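Local coordinates for protein putative glycosidase ph117-related (Bacteroides thetaiotaomicron, PDB 5A7V) that probably hydrolyses or phosphorolyses mannosidic bonds, as GH130 enzymes do, and binds mannose in its central pocket, at residues T160-L171 with F198-I207. Numbering follows the deposited sequence. Where two conformers were deposited one is given.
Sequences TYTQWNRHIPRL and FNLGCKSGSI. With MAN (alpha-D-mannopyranose), chain D; BMA (beta-D-mannopyranose), chain C; SO4 (sulfate ion), chain I.
R170 reaches out beside the 198-207 segment, its chain extended from CG to NE, and spends its guanidinium edge there: NE donates to F198 O (2.9 Å) and NH2 to N199 OD1 (2.9 Å), both acceptors lying close to the guanidinium plane. The N199 amide is turned 71° against that plane. NH1 and NH2 also bind a sulfate, probably from the crystallisation liquor, which N165 ND2 holds too; I168 CG2 covers one guanidinium face and packs on G201 CA at 3.8 Å.

C202 N donates to P169 O (2.9 Å), and G201 CA adds a CH...O contact to the same oxygen. C202 SG sits between its own N and carbonyl carbon (chi1 57°), where it accepts a nearly straight bond from L171 N (3.5 Å) and touches L171 CB.

Further along, T160 OG1 donates to G205 O on a lone pair (2.8 Å) and accepts from a water that G205 N binds. T162 OG1 lies against K203 CB and is joined by two other waters to S204 N and K203 NZ.

K203, bent at chi3 (64°), brings NZ to the sugar, modelled as both mannose anomers, and donates to O6 of either one at 2.9 Å. P169 CB lies near O6, while C6 sits over the W164 ring centre. R93 also binds this sugar. The hairpin of strands 157-164 and 169-176 thus meets the lead-in to strand 205-212, joining neighbouring sheets of the five-bladed beta-propeller of GH130 at its central mannose-binding pocket.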
# COMPACT_ATOMS: atom_id res chain seq x y z
N THR A 160 7.82 -2.22 -4.94
CA THR A 160 8.15 -0.85 -4.56
C THR A 160 8.12 -0.80 -2.99
O THR A 160 7.32 -1.49 -2.36
CB THR A 160 7.15 0.15 -5.11
OG1 THR A 160 5.87 -0.10 -4.54
CG2 THR A 160 7.04 0.07 -6.65
N TYR A 161 9.04 -0.08 -2.42
CA TYR A 161 9.11 0.01 -0.93
C TYR A 161 9.87 1.27 -0.54
O TYR A 161 10.42 1.97 -1.40
CB TYR A 161 9.78 -1.25 -0.37
CG TYR A 161 11.28 -1.36 -0.62
CD1 TYR A 161 11.77 -1.81 -1.87
CD2 TYR A 161 12.15 -1.09 0.36
CE1 TYR A 161 13.11 -1.89 -2.12
CE2 TYR A 161 13.53 -1.16 0.17
CZ TYR A 161 14.03 -1.59 -1.11
OH TYR A 161 15.40 -1.76 -1.29
N THR A 162 9.83 1.61 0.76
CA THR A 162 10.57 2.73 1.27
C THR A 162 11.89 2.31 1.93
O THR A 162 11.88 1.43 2.81
CB THR A 162 9.76 3.48 2.36
OG1 THR A 162 8.44 3.69 1.86
CG2 THR A 162 10.41 4.80 2.66
N GLN A 163 12.98 2.96 1.53
CA GLN A 163 14.25 2.86 2.23
C GLN A 163 14.26 3.92 3.32
O GLN A 163 14.03 5.09 3.02
CB GLN A 163 15.42 3.10 1.24
CG GLN A 163 15.43 2.15 0.08
CD GLN A 163 16.55 2.47 -0.87
OE1 GLN A 163 16.61 3.57 -1.45
NE2 GLN A 163 17.42 1.52 -1.09
N TRP A 164 14.61 3.53 4.54
CA TRP A 164 14.63 4.49 5.63
C TRP A 164 15.94 4.41 6.40
O TRP A 164 16.28 3.37 7.01
CB TRP A 164 13.42 4.30 6.55
CG TRP A 164 13.25 5.22 7.74
CD1 TRP A 164 12.93 4.82 8.99
CD2 TRP A 164 13.36 6.65 7.77
NE1 TRP A 164 12.76 5.91 9.81
CE2 TRP A 164 13.01 7.05 9.10
CE3 TRP A 164 13.65 7.64 6.83
CZ2 TRP A 164 12.97 8.40 9.50
CZ3 TRP A 164 13.58 8.98 7.23
CH2 TRP A 164 13.24 9.35 8.55
N ASN A 165 16.67 5.53 6.40
CA ASN A 165 17.95 5.66 7.11
C ASN A 165 17.94 6.71 8.22
O ASN A 165 18.98 7.19 8.66
CB ASN A 165 19.08 5.97 6.11
CG ASN A 165 18.92 7.32 5.44
OD1 ASN A 165 17.93 8.04 5.68
ND2 ASN A 165 19.86 7.67 4.59
N ARG A 166 16.73 7.07 8.67
CA ARG A 166 16.50 8.12 9.69
C ARG A 166 16.80 9.52 9.21
O ARG A 166 16.69 10.47 9.99
CB ARG A 166 17.22 7.80 10.98
CG ARG A 166 16.65 6.59 11.69
CD ARG A 166 15.32 6.86 12.32
NE ARG A 166 15.45 7.52 13.59
CZ ARG A 166 15.83 6.91 14.72
NH1 ARG A 166 16.15 5.58 14.75
NH2 ARG A 166 15.90 7.62 15.83
N HIS A 167 17.12 9.68 7.90
CA HIS A 167 17.31 11.01 7.31
C HIS A 167 16.26 11.31 6.26
O HIS A 167 15.46 12.23 6.43
CB HIS A 167 18.73 11.23 6.77
CG HIS A 167 18.96 12.63 6.27
ND1 HIS A 167 19.81 12.94 5.24
CD2 HIS A 167 18.38 13.80 6.63
CE1 HIS A 167 19.75 14.24 4.97
NE2 HIS A 167 18.89 14.78 5.81
N ILE A 168 16.21 10.53 5.19
CA ILE A 168 15.33 10.75 4.06
C ILE A 168 14.68 9.40 3.69
O ILE A 168 15.39 8.43 3.48
CB ILE A 168 16.09 11.32 2.84
CG1 ILE A 168 16.72 12.67 3.18
CG2 ILE A 168 15.17 11.44 1.65
CD1 ILE A 168 17.68 13.24 2.14
N PRO A 169 13.33 9.33 3.62
CA PRO A 169 12.66 8.14 3.09
C PRO A 169 12.71 8.17 1.58
O PRO A 169 12.42 9.19 0.97
CB PRO A 169 11.22 8.26 3.58
CG PRO A 169 11.02 9.70 3.83
CD PRO A 169 12.35 10.37 4.00
N ARG A 170 13.09 7.05 0.94
CA ARG A 170 13.16 7.01 -0.52
C ARG A 170 12.37 5.83 -1.10
O ARG A 170 12.48 4.70 -0.62
CB ARG A 170 14.61 6.91 -1.00
CG ARG A 170 15.49 8.09 -0.67
CD ARG A 170 16.93 7.87 -1.15
NE ARG A 170 17.77 9.07 -1.09
CZ ARG A 170 18.43 9.47 -0.00
NH1 ARG A 170 18.36 8.77 1.12
NH2 ARG A 170 19.19 10.54 -0.06
N LEU A 171 11.60 6.12 -2.14
CA LEU A 171 10.90 5.08 -2.90
C LEU A 171 11.91 4.28 -3.75
O LEU A 171 12.62 4.89 -4.56
CB LEU A 171 9.87 5.72 -3.83
CG LEU A 171 8.98 4.78 -4.62
CD1 LEU A 171 8.21 3.81 -3.76
CD2 LEU A 171 8.02 5.56 -5.54
N PHE A 198 17.30 12.17 -6.66
CA PHE A 198 17.92 11.14 -5.82
C PHE A 198 17.63 11.38 -4.34
O PHE A 198 17.36 10.44 -3.61
CB PHE A 198 19.43 11.04 -6.07
CG PHE A 198 20.09 9.92 -5.32
CD1 PHE A 198 20.52 10.08 -4.02
CD2 PHE A 198 20.28 8.68 -5.93
CE1 PHE A 198 21.09 9.04 -3.33
CE2 PHE A 198 20.86 7.65 -5.24
CZ PHE A 198 21.28 7.83 -3.95
N ASN A 199 17.72 12.64 -3.91
CA ASN A 199 17.50 13.02 -2.51
C ASN A 199 16.07 13.41 -2.19
O ASN A 199 15.83 13.96 -1.10
CB ASN A 199 18.47 14.12 -2.07
CG ASN A 199 19.89 13.70 -2.15
OD1 ASN A 199 20.24 12.54 -1.81
ND2 ASN A 199 20.75 14.63 -2.55
N LEU A 200 15.13 13.13 -3.08
CA LEU A 200 13.71 13.42 -2.81
C LEU A 200 13.16 12.47 -1.77
O LEU A 200 13.30 11.24 -1.86
CB LEU A 200 12.90 13.26 -4.10
CG LEU A 200 11.38 13.43 -4.00
CD1 LEU A 200 11.05 14.87 -3.73
CD2 LEU A 200 10.72 12.93 -5.26
N GLY A 201 12.52 13.04 -0.73
CA GLY A 201 11.77 12.22 0.22
C GLY A 201 10.48 11.79 -0.45
O GLY A 201 9.65 12.61 -0.89
N CYS A 202 10.31 10.50 -0.59
CA CYS A 202 9.20 9.93 -1.31
C CYS A 202 8.91 8.50 -0.87
O CYS A 202 9.77 7.84 -0.27
CB CYS A 202 9.42 10.04 -2.83
SG CYS A 202 10.93 9.27 -3.46
N LYS A 203 7.73 8.00 -1.25
CA LYS A 203 7.25 6.68 -0.86
C LYS A 203 5.94 6.38 -1.58
O LYS A 203 5.39 7.27 -2.23
CB LYS A 203 7.10 6.54 0.67
CG LYS A 203 6.18 7.60 1.31
CD LYS A 203 5.96 7.36 2.82
CE LYS A 203 7.23 7.49 3.61
NZ LYS A 203 7.05 7.22 5.05
N SER A 204 5.48 5.15 -1.47
CA SER A 204 4.12 4.73 -1.86
C SER A 204 3.91 4.71 -3.38
O SER A 204 3.34 5.64 -3.96
CB SER A 204 3.06 5.57 -1.13
OG SER A 204 3.21 5.36 0.27
N GLY A 205 4.42 3.63 -4.00
CA GLY A 205 4.38 3.47 -5.45
C GLY A 205 3.43 2.39 -5.91
O GLY A 205 3.62 1.21 -5.56
N SER A 206 2.45 2.75 -6.74
CA SER A 206 1.37 1.88 -7.27
C SER A 206 1.52 1.72 -8.78
O SER A 206 1.09 2.58 -9.58
CB SER A 206 0.03 2.55 -6.96
OG SER A 206 -0.17 2.74 -5.56
N ILE A 207 2.17 0.62 -9.18
CA ILE A 207 2.36 0.29 -10.59
C ILE A 207 1.03 -0.08 -11.22
O ILE A 207 0.16 -0.69 -10.59
CB ILE A 207 3.44 -0.80 -10.74
CG1 ILE A 207 4.77 -0.32 -10.22
CG2 ILE A 207 3.58 -1.28 -12.18
CD1 ILE A 207 5.88 -1.36 -10.16
C1 MAN D . 6.87 8.07 8.82
C2 MAN D . 5.88 6.99 8.66
C3 MAN D . 6.57 5.77 9.24
C4 MAN D . 7.94 5.48 8.66
C5 MAN D . 8.80 6.74 8.60
C6 MAN D . 9.94 6.63 7.62
O1 MAN D . 7.08 8.54 10.10
O2 MAN D . 5.59 6.69 7.30
O3 MAN D . 5.80 4.57 9.07
O4 MAN D . 8.62 4.51 9.47
O5 MAN D . 8.06 7.87 8.18
O6 MAN D . 9.51 6.36 6.28
C1 BMA C . 6.70 8.04 8.89
C2 BMA C . 5.90 6.74 8.91
C3 BMA C . 6.77 5.63 9.43
C4 BMA C . 8.06 5.55 8.64
C5 BMA C . 8.70 6.93 8.47
C6 BMA C . 9.90 6.91 7.54
O1 BMA C . 6.01 9.20 8.47
O2 BMA C . 5.49 6.39 7.58
O3 BMA C . 6.09 4.32 9.45
O4 BMA C . 8.95 4.68 9.36
O5 BMA C . 7.78 7.92 7.96
O6 BMA C . 9.59 6.43 6.23
S SO4 I . 21.12 10.75 3.04
O1 SO4 I . 19.79 10.17 3.27
O2 SO4 I . 22.15 9.67 2.97
O3 SO4 I . 21.43 11.70 4.15
O4 SO4 I . 21.20 11.45 1.73
O HOH W 1 5.73 1.63 -2.29
O HOH W 2 7.21 4.28 4.35
O HOH W 3 6.64 2.76 0.06